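Shikimate 5-dehydrogenase (Mycobacterium fortuitum subsp. fortuitum DSM 46621, PDB 4XIJ) probably catalyses the NADP-dependent reduction of 3-dehydroshikimate to shikimate, the fourth step of the seven-step chorismate pathway. Local coordinates at residues S26-H32 with T45-I49; D127-G133 with V150-V156; A210-A214 with P230-V235. All blocks are in the same frame, centred on the assembly; numbering follows the deposited sequence. Where two conformers were deposited one is given.

Contact 1: S26-H32 with T45-I49; sequences SRSPQLH and TYERI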
loop_
_atom_site.group_PDB
_atom_site.type_symbol
_atom_site.label_atom_id
_atom_site.label_comp_id
_atom_site.label_asym_id
_atom_site.label_seq_id
_atom_site.Cartn_x
_atom_site.Cartn_y
_atom_site.Cartn_z
ATOM N N SER A 26 -0.682 -8.553 -10.104
ATOM C CA SER A 26 -0.932 -7.134 -9.964
ATOM C C SER A 26 -2.222 -6.727 -10.647
ATOM O O SER A 26 -2.495 -7.142 -11.785
ATOM C CB SER A 26 0.232 -6.324 -10.543
ATOM O OG SER A 26 -0.048 -4.933 -10.465
ATOM N N ARG A 27 -2.996 -5.898 -9.966
ATOM C CA ARG A 27 -4.205 -5.327 -10.557
ATOM C C ARG A 27 -3.933 -3.973 -11.172
ATOM O O ARG A 27 -4.868 -3.317 -11.654
ATOM C CB ARG A 27 -5.307 -5.173 -9.501
ATOM C CG ARG A 27 -5.684 -6.437 -8.724
ATOM C CD ARG A 27 -5.840 -7.631 -9.524
ATOM N NE ARG A 27 -6.758 -8.586 -8.911
ATOM C CZ ARG A 27 -6.444 -9.779 -8.425
ATOM N NH1 ARG A 27 -5.184 -10.226 -8.422
ATOM N NH2 ARG A 27 -7.423 -10.547 -7.973
ATOM N N SER A 28 -2.685 -3.540 -11.183
ATOM C CA SER A 28 -2.414 -2.185 -11.673
ATOM C C SER A 28 -2.836 -1.970 -13.132
ATOM O O SER A 28 -3.408 -0.929 -13.425
ATOM C CB SER A 28 -0.939 -1.835 -11.495
ATOM O OG SER A 28 -0.703 -1.726 -10.121
ATOM N N PRO A 29 -2.579 -2.936 -14.038
ATOM C CA PRO A 29 -3.000 -2.677 -15.429
ATOM C C PRO A 29 -4.508 -2.476 -15.558
ATOM O O PRO A 29 -4.964 -1.544 -16.240
ATOM C CB PRO A 29 -2.543 -3.936 -16.182
ATOM C CG PRO A 29 -1.352 -4.396 -15.380
ATOM C CD PRO A 29 -1.790 -4.184 -13.940
ATOM N N GLN A 30 -5.272 -3.304 -14.856
ATOM C CA GLN A 30 -6.721 -3.215 -14.880
ATOM C C GLN A 30 -7.227 -1.900 -14.358
ATOM O O GLN A 30 -8.125 -1.288 -14.963
ATOM C CB GLN A 30 -7.351 -4.358 -14.037
ATOM C CG GLN A 30 -7.182 -5.743 -14.591
ATOM C CD GLN A 30 -6.035 -6.457 -13.880
ATOM O OE1 GLN A 30 -4.881 -5.984 -13.906
ATOM N NE2 GLN A 30 -6.338 -7.606 -13.238
ATOM N N LEU A 31 -6.747 -1.501 -13.186
ATOM C CA LEU A 31 -7.255 -0.274 -12.581
ATOM C C LEU A 31 -6.844 0.958 -13.381
ATOM O O LEU A 31 -7.648 1.885 -13.553
ATOM C CB LEU A 31 -6.764 -0.154 -11.137
ATOM C CG LEU A 31 -7.377 -1.197 -10.178
ATOM C CD1 LEU A 31 -6.565 -1.253 -8.881
ATOM C CD2 LEU A 31 -8.805 -0.897 -9.865
ATOM N N HIS A 32 -5.628 0.948 -13.922
ATOM C CA HIS A 32 -5.195 2.070 -14.751
ATOM C C HIS A 32 -5.925 2.118 -16.079
ATOM O O HIS A 32 -6.369 3.196 -16.487
ATOM C CB HIS A 32 -3.676 2.055 -14.983
ATOM C CG HIS A 32 -2.873 2.611 -13.829
ATOM N ND1 HIS A 32 -2.311 3.871 -13.852
ATOM C CD2 HIS A 32 -2.587 2.096 -12.604
ATOM C CE1 HIS A 32 -1.709 4.109 -12.697
ATOM N NE2 HIS A 32 -1.846 3.034 -11.924
ATOM N N THR A 45 -1.382 3.180 -23.134
ATOM C CA THR A 45 -1.179 1.754 -22.902
ATOM C C THR A 45 -0.628 1.501 -21.492
ATOM O O THR A 45 0.021 2.368 -20.895
ATOM C CB THR A 45 -0.235 1.146 -23.940
ATOM O OG1 THR A 45 1.022 1.843 -23.924
ATOM C CG2 THR A 45 -0.868 1.227 -25.333
ATOM N N TYR A 46 -0.884 0.306 -20.977
ATOM C CA TYR A 46 -0.398 -0.085 -19.662
ATOM C C TYR A 46 -0.039 -1.548 -19.709
ATOM O O TYR A 46 -0.940 -2.388 -19.787
ATOM C CB TYR A 46 -1.450 0.188 -18.573
ATOM C CG TYR A 46 -0.841 0.222 -17.207
ATOM C CD1 TYR A 46 -0.353 -0.940 -16.647
ATOM C CD2 TYR A 46 -0.740 1.413 -16.480
ATOM C CE1 TYR A 46 0.227 -0.949 -15.432
ATOM C CE2 TYR A 46 -0.126 1.431 -15.184
ATOM C CZ TYR A 46 0.354 0.204 -14.693
ATOM O OH TYR A 46 0.909 0.065 -13.480
ATOM N N GLU A 47 1.246 -1.864 -19.682
ATOM C CA GLU A 47 1.638 -3.252 -19.798
ATOM C C GLU A 47 2.252 -3.828 -18.529
ATOM O O GLU A 47 2.459 -3.103 -17.573
ATOM C CB GLU A 47 2.586 -3.434 -20.963
ATOM C CG GLU A 47 3.847 -2.685 -20.893
ATOM C CD GLU A 47 4.476 -2.590 -22.298
ATOM O OE1 GLU A 47 4.239 -1.585 -23.005
ATOM O OE2 GLU A 47 5.160 -3.544 -22.711
ATOM N N ARG A 48 2.454 -5.147 -18.541
ATOM C CA ARG A 48 3.168 -5.875 -17.485
ATOM C C ARG A 48 4.552 -6.201 -17.946
ATOM O O ARG A 48 4.691 -6.858 -19.001
ATOM C CB ARG A 48 2.507 -7.204 -17.166
ATOM C CG ARG A 48 1.226 -7.123 -16.468
ATOM C CD ARG A 48 0.607 -8.576 -16.225
ATOM N NE ARG A 48 -0.814 -8.293 -16.085
ATOM C CZ ARG A 48 -1.409 -8.012 -14.934
ATOM N NH1 ARG A 48 -0.724 -8.051 -13.794
ATOM N NH2 ARG A 48 -2.684 -7.656 -14.932
ATOM N N ILE A 49 5.555 -5.825 -17.172
ATOM C CA ILE A 49 6.933 -6.169 -17.497
ATOM C C ILE A 49 7.574 -6.925 -16.351
ATOM O O ILE A 49 7.739 -6.393 -15.264
ATOM C CB ILE A 49 7.752 -4.905 -17.848
ATOM C CG1 ILE A 49 7.082 -4.132 -18.992
ATOM C CG2 ILE A 49 9.133 -5.306 -18.273
ATOM C CD1 ILE A 49 7.672 -2.727 -19.281
#
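Tyr-46 and Arg-48, on strand 45-50 at the margin of the mixed sheet, hold the start of helix 28-38 in a helix-on-strand contact that is part polar, part aromatic. The guanidinium of Arg-48 does the polar work. NH1 and NH2 both donate end-on to the carbonyl of Ser-26, the shorter and straighter bond running from Arg-48 NH1 to Ser-26 O at 2.8 Å, and that oxygen lies in the guanidinium plane. From Arg-48 NH2 a weak bond also goes to Gln-30 OE1 (2.9 Å), the amide being turned 69° from the guanidinium. Pro-29 closes over one face of the group, its CG 3.5 Å above the plane and near the centre.

The two segments belong to a beta-alpha-beta unit of the substrate-binding domain, with helix and strand running antiparallel. Ser-26 OG accepts a capping bond from Ser-28 N at 3.1 Å. A sulfate ion, probably from the crystallisation liquor, lies about 4 Å from the Ser-26 side chain, consistent with a carboxylate site, as in relatives where the matching serine pair holds the shikimate carboxylate.

A first torsion of -161° turns the ring of Tyr-46 away from its own backbone N and against Pro-29 and His-32. Tyr-46 CE2 sits 3.3 Å from His-32 CG, toward the rim of one imidazole face, the two rings inclined at 33°. Tyr-46 OH bonds Ser-71 OG, while the imidazole nitrogens of His-32 are held by Tyr-36 and Gln-256.

Contact 2: D127-G133 with V150-V156; sequences DSALVIG and VQRITIV
Leu-130, Ile-132, Thr-154 and Val-156 lie on one face of the parallel strand pair formed by 127-133 and 150-156, with Ser-128 and Arg-152 farther back on that face; Ala-129, Val-131, Ile-153 and Ile-155 occupy the other. Between the strands the peptide groups meet in parallel register, Ser-128 beside Arg-152 through to Ile-132 beside Val-156. Asp-127 O opens the series by accepting from both Gln-151 N and Arg-152 N. Bonds then alternate from strand to strand up to Gly-133 N, which donates to Val-156 O at 2.8 Å with an N-H...O angle of 174°.

Side chains on the first face pack in neighbouring pairs: Leu-130 CD2 lies 3.7 Å from Thr-154 CB, and Ile-132 CD1 3.8 Å from Val-156 CB. With CG1 anti to the carbonyl carbon (chi1 -42°), the turn at chi2 (-56°) brings Ile-132 CD1 toward Val-156. On the opposite face Ile-155 CD1 reaches Val-131 CB at 4.0 Å. A water donates to Ala-129 O (2.9 Å) and bonds Thr-154 OG1 (2.7 Å); its link to Ser-128 OG is less certain, since that serine has two conformers.

Gly-133 is the first residue of a GxGxxA sequence, consistent with the glycine-rich turn that follows the first strand of a Rossmann fold; its carbonyl O is buried and finds no partner in the model.

Helix 138-147 links the two strands and sets Leu-145 against Ala-129, Val-131 and Ile-153, while helix 160-172 packs on Ile-153 and Ile-155. Strand 196-199 bonds the backbone of 128-132 along its other side, and strand 176-181 lies beyond 152-157.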
loop_
_atom_site.group_PDB
_atom_site.type_symbol
_atom_site.label_atom_id
_atom_site.label_comp_id
_atom_site.label_asym_id
_atom_site.label_seq_id
_atom_site.Cartn_x
_atom_site.Cartn_y
_atom_site.Cartn_z
ATOM N N ASP A 127 -6.493 7.218 17.982
ATOM C CA ASP A 127 -5.279 7.578 18.727
ATOM C C ASP A 127 -4.281 6.429 18.878
ATOM O O ASP A 127 -3.095 6.654 18.908
ATOM C CB ASP A 127 -5.621 8.070 20.126
ATOM C CG ASP A 127 -6.387 9.372 20.127
ATOM O OD1 ASP A 127 -6.515 10.066 19.073
ATOM O OD2 ASP A 127 -6.893 9.679 21.233
ATOM N N SER A 128 -4.783 5.206 18.979
ATOM C CA SER A 128 -3.940 4.049 19.237
ATOM C C SER A 128 -4.217 2.986 18.174
ATOM O O SER A 128 -5.348 2.518 18.009
ATOM C CB SER A 128 -4.187 3.468 20.638
ATOM O OG SER A 128 -3.439 2.271 20.763
ATOM N N ALA A 129 -3.198 2.635 17.414
ATOM C CA ALA A 129 -3.364 1.688 16.290
ATOM C C ALA A 129 -2.408 0.543 16.404
ATOM O O ALA A 129 -1.288 0.728 16.886
ATOM C CB ALA A 129 -3.137 2.403 14.923
ATOM N N LEU A 130 -2.839 -0.631 15.956
ATOM C CA LEU A 130 -1.993 -1.824 15.898
ATOM C C LEU A 130 -1.603 -2.102 14.453
ATOM O O LEU A 130 -2.416 -1.933 13.537
ATOM C CB LEU A 130 -2.742 -3.078 16.413
ATOM C CG LEU A 130 -3.489 -2.889 17.738
ATOM C CD1 LEU A 130 -4.168 -4.206 18.147
ATOM C CD2 LEU A 130 -2.548 -2.380 18.872
ATOM N N VAL A 131 -0.383 -2.578 14.250
ATOM C CA VAL A 131 0.016 -3.220 12.996
ATOM C C VAL A 131 0.197 -4.683 13.358
ATOM O O VAL A 131 0.956 -5.041 14.289
ATOM C CB VAL A 131 1.300 -2.624 12.430
ATOM C CG1 VAL A 131 1.759 -3.400 11.211
ATOM C CG2 VAL A 131 1.069 -1.170 12.096
ATOM N N ILE A 132 -0.543 -5.563 12.684
ATOM C CA ILE A 132 -0.385 -7.005 12.947
ATOM C C ILE A 132 0.602 -7.548 11.915
ATOM O O ILE A 132 0.313 -7.513 10.714
ATOM C CB ILE A 132 -1.726 -7.799 12.849
ATOM C CG1 ILE A 132 -2.933 -7.084 13.494
ATOM C CG2 ILE A 132 -1.535 -9.210 13.418
ATOM C CD1 ILE A 132 -2.737 -6.723 14.931
ATOM N N GLY A 133 1.729 -8.087 12.367
ATOM C CA GLY A 133 2.769 -8.597 11.490
ATOM C C GLY A 133 3.951 -7.651 11.371
ATOM O O GLY A 133 3.873 -6.455 11.755
ATOM N N VAL A 150 -2.096 9.167 14.348
ATOM C CA VAL A 150 -2.200 8.331 15.553
ATOM C C VAL A 150 -1.146 8.751 16.558
ATOM O O VAL A 150 -0.069 9.229 16.215
ATOM C CB VAL A 150 -2.002 6.842 15.312
ATOM C CG1 VAL A 150 -3.039 6.258 14.357
ATOM C CG2 VAL A 150 -0.572 6.592 14.906
ATOM N N GLN A 151 -1.494 8.621 17.825
ATOM C CA GLN A 151 -0.537 8.950 18.866
ATOM C C GLN A 151 0.421 7.768 19.138
ATOM O O GLN A 151 1.614 7.992 19.362
ATOM C CB GLN A 151 -1.285 9.384 20.143
ATOM C CG GLN A 151 -0.370 9.835 21.289
ATOM C CD GLN A 151 0.025 8.676 22.146
ATOM O OE1 GLN A 151 -0.682 7.674 22.184
ATOM N NE2 GLN A 151 1.151 8.789 22.833
ATOM N N ARG A 152 -0.079 6.528 19.084
ATOM C CA ARG A 152 0.744 5.361 19.392
ATOM C C ARG A 152 0.531 4.271 18.342
ATOM O O ARG A 152 -0.615 3.974 17.969
ATOM C CB ARG A 152 0.390 4.797 20.775
ATOM C CG ARG A 152 1.209 3.548 21.137
ATOM C CD ARG A 152 1.061 3.079 22.593
ATOM N NE ARG A 152 1.770 3.987 23.510
ATOM C CZ ARG A 152 3.081 3.947 23.782
ATOM N NH1 ARG A 152 3.874 3.048 23.206
ATOM N NH2 ARG A 152 3.610 4.831 24.625
ATOM N N ILE A 153 1.617 3.661 17.889
ATOM C CA ILE A 153 1.592 2.527 16.990
ATOM C C ILE A 153 2.216 1.346 17.699
ATOM O O ILE A 153 3.371 1.420 18.148
ATOM C CB ILE A 153 2.376 2.847 15.702
ATOM C CG1 ILE A 153 1.713 4.026 14.986
ATOM C CG2 ILE A 153 2.413 1.648 14.808
ATOM C CD1 ILE A 153 2.536 4.605 13.842
ATOM N N THR A 154 1.439 0.286 17.876
ATOM C CA THR A 154 1.946 -0.934 18.509
ATOM C C THR A 154 2.106 -2.020 17.439
ATOM O O THR A 154 1.147 -2.345 16.705
ATOM C CB THR A 154 0.986 -1.417 19.620
ATOM O OG1 THR A 154 0.824 -0.378 20.587
ATOM C CG2 THR A 154 1.477 -2.701 20.335
ATOM N N ILE A 155 3.297 -2.603 17.374
ATOM C CA ILE A 155 3.602 -3.660 16.410
ATOM C C ILE A 155 3.291 -4.979 17.109
ATOM O O ILE A 155 3.948 -5.356 18.093
ATOM C CB ILE A 155 5.073 -3.630 15.968
ATOM C CG1 ILE A 155 5.481 -2.236 15.499
ATOM C CG2 ILE A 155 5.325 -4.682 14.852
ATOM C CD1 ILE A 155 4.709 -1.638 14.274
ATOM N N VAL A 156 2.277 -5.672 16.620
ATOM C CA VAL A 156 1.843 -6.958 17.186
ATOM C C VAL A 156 2.403 -8.022 16.295
ATOM O O VAL A 156 1.946 -8.211 15.166
ATOM C CB VAL A 156 0.291 -7.019 17.279
ATOM C CG1 VAL A 156 -0.183 -8.364 17.741
ATOM C CG2 VAL A 156 -0.252 -5.870 18.166
HETATM O O HOH W 1 -1.152 1.242 19.782
#

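Contact 3: A210-A214 with P230-V235; sequences ADALA and PLAQAV
Two helical segments that flank strand 218-221 in the chain, in the parallel-sheet domain that probably binds NADP, pack side by side here, Ala-210 and Ala-214 of the loosely wound segment 210-214 meeting Leu-231, Ala-234 and Val-235 at the start of helix 230-237. The segments run in the same direction, with Ala-210 beside Leu-231 and Ala-214 beside Val-235, and their backbones come close: the CA atoms of Ala-214 and Val-235 are 4.2 Å apart. Such closeness depends on small side chains, and three alanines form the middle of the interface.

The methyl of Ala-234 points at the other segment and meets two alanines, Ala-234 CB lying 3.9 Å from Ala-210 CB and equally far from Ala-214 CB. Ala-234 CB also rests against the backbone, 3.5 Å from Ala-210 O. In return, Ala-210 CB settles over the first turn of the partner helix, 3.7 Å from Pro-230 O and 3.8 Å from Leu-231 CA, while Ala-214 CB abuts Ala-234 O at 3.6 Å. Methyl groups thus lie against carbonyl oxygens in both directions, yet no hydrogen bond joins the segments.

The leucines fill the side nearer the sheet. In Leu-231 the turn at chi2 of 57° brings Leu-231 CD1 to Leu-213 CB at 3.8 Å, the two side chains meeting at a slant. Leu-231 and Val-235 also touch Val-219 of strand 218-221, and Leu-213 touches Val-191 of helix 187-193. Layering of adjacent connecting helices against a parallel sheet in this way is typical of the Rossmann-type alpha/beta fold.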
loop_
_atom_site.group_PDB
_atom_site.type_symbol
_atom_site.label_atom_id
_atom_site.label_comp_id
_atom_site.label_asym_id
_atom_site.label_seq_id
_atom_site.Cartn_x
_atom_site.Cartn_y
_atom_site.Cartn_z
ATOM N N ALA A 210 -7.951 -14.362 15.749
ATOM C CA ALA A 210 -9.145 -13.578 15.403
ATOM C C ALA A 210 -10.007 -13.226 16.621
ATOM O O ALA A 210 -10.451 -12.085 16.758
ATOM C CB ALA A 210 -10.000 -14.312 14.378
ATOM N N ASP A 211 -10.241 -14.181 17.510
ATOM C CA ASP A 211 -11.037 -13.894 18.687
ATOM C C ASP A 211 -10.352 -12.877 19.594
ATOM O O ASP A 211 -11.000 -12.008 20.148
ATOM C CB ASP A 211 -11.302 -15.164 19.475
ATOM C CG ASP A 211 -12.355 -16.046 18.821
ATOM O OD1 ASP A 211 -12.996 -15.619 17.821
ATOM O OD2 ASP A 211 -12.524 -17.176 19.313
ATOM N N ALA A 212 -9.038 -12.980 19.725
ATOM C CA ALA A 212 -8.290 -12.022 20.544
ATOM C C ALA A 212 -8.273 -10.617 19.925
ATOM O O ALA A 212 -8.223 -9.646 20.649
ATOM C CB ALA A 212 -6.858 -12.531 20.760
ATOM N N LEU A 213 -8.341 -10.513 18.592
ATOM C CA LEU A 213 -8.331 -9.218 17.904
ATOM C C LEU A 213 -9.732 -8.678 17.655
ATOM O O LEU A 213 -9.890 -7.554 17.180
ATOM C CB LEU A 213 -7.596 -9.331 16.564
ATOM C CG LEU A 213 -6.118 -9.653 16.687
ATOM C CD1 LEU A 213 -5.588 -10.054 15.306
ATOM C CD2 LEU A 213 -5.392 -8.378 17.261
ATOM N N ALA A 214 -10.747 -9.463 17.976
ATOM C CA ALA A 214 -12.141 -9.121 17.639
ATOM C C ALA A 214 -12.610 -7.807 18.171
ATOM O O ALA A 214 -13.459 -7.170 17.526
ATOM C CB ALA A 214 -13.088 -10.218 18.123
ATOM N N PRO A 230 -11.545 -15.052 8.503
ATOM C CA PRO A 230 -11.861 -15.317 9.919
ATOM C C PRO A 230 -11.698 -14.093 10.820
ATOM O O PRO A 230 -12.558 -13.836 11.708
ATOM C CB PRO A 230 -10.853 -16.420 10.298
ATOM C CG PRO A 230 -10.751 -17.201 9.029
ATOM C CD PRO A 230 -10.758 -16.143 7.905
ATOM N N LEU A 231 -10.627 -13.335 10.597
ATOM C CA LEU A 231 -10.425 -12.093 11.340
ATOM C C LEU A 231 -11.618 -11.134 11.152
ATOM O O LEU A 231 -12.198 -10.634 12.134
ATOM C CB LEU A 231 -9.127 -11.426 10.867
ATOM C CG LEU A 231 -8.832 -10.033 11.444
ATOM C CD1 LEU A 231 -8.803 -10.046 12.997
ATOM C CD2 LEU A 231 -7.485 -9.538 10.875
ATOM N N ALA A 232 -12.013 -10.907 9.897
ATOM C CA ALA A 232 -13.128 -9.994 9.631
ATOM C C ALA A 232 -14.397 -10.483 10.279
ATOM O O ALA A 232 -15.187 -9.677 10.770
ATOM C CB ALA A 232 -13.330 -9.846 8.145
ATOM N N GLN A 233 -14.619 -11.798 10.228
ATOM C CA GLN A 233 -15.844 -12.342 10.790
ATOM C C GLN A 233 -15.915 -12.096 12.294
ATOM O O GLN A 233 -16.959 -11.753 12.848
ATOM C CB GLN A 233 -15.951 -13.833 10.510
ATOM C CG GLN A 233 -16.218 -14.144 9.055
ATOM C CD GLN A 233 -16.200 -15.654 8.826
ATOM O OE1 GLN A 233 -16.979 -16.405 9.451
ATOM N NE2 GLN A 233 -15.293 -16.113 7.986
ATOM N N ALA A 234 -14.795 -12.287 12.959
ATOM C CA ALA A 234 -14.767 -12.059 14.395
ATOM C C ALA A 234 -14.995 -10.595 14.738
ATOM O O ALA A 234 -15.750 -10.277 15.659
ATOM C CB ALA A 234 -13.456 -12.527 14.974
ATOM N N VAL A 235 -14.320 -9.706 14.004
ATOM C CA VAL A 235 -14.500 -8.285 14.236
ATOM C C VAL A 235 -15.971 -7.904 14.031
ATOM O O VAL A 235 -16.576 -7.183 14.844
ATOM C CB VAL A 235 -13.590 -7.458 13.297
ATOM C CG1 VAL A 235 -13.941 -5.952 13.349
ATOM C CG2 VAL A 235 -12.121 -7.630 13.720
#

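The three contacts come one after another along the chain and fall into two domains. Contact 1 belongs to the substrate-binding domain and its mixed sheet; contacts 2 and 3 belong to the probable cofactor domain, with its parallel sheet. The centre of contact 1 lies about 32 Å from that of contact 2 and about 33 Å from that of contact 3, and contact 1 touches neither of the others. Contacts 2 and 3, about 17 Å apart between centres, do meet, where Ile-132 CD1 packs 3.9 Å from Leu-213 CD2. Segment 210-214 therefore reaches the sheet face bearing Ile-132. This separation of the substrate-binding domain from the probable NADP-binding domain matches the two-domain architecture of shikimate dehydrogenases.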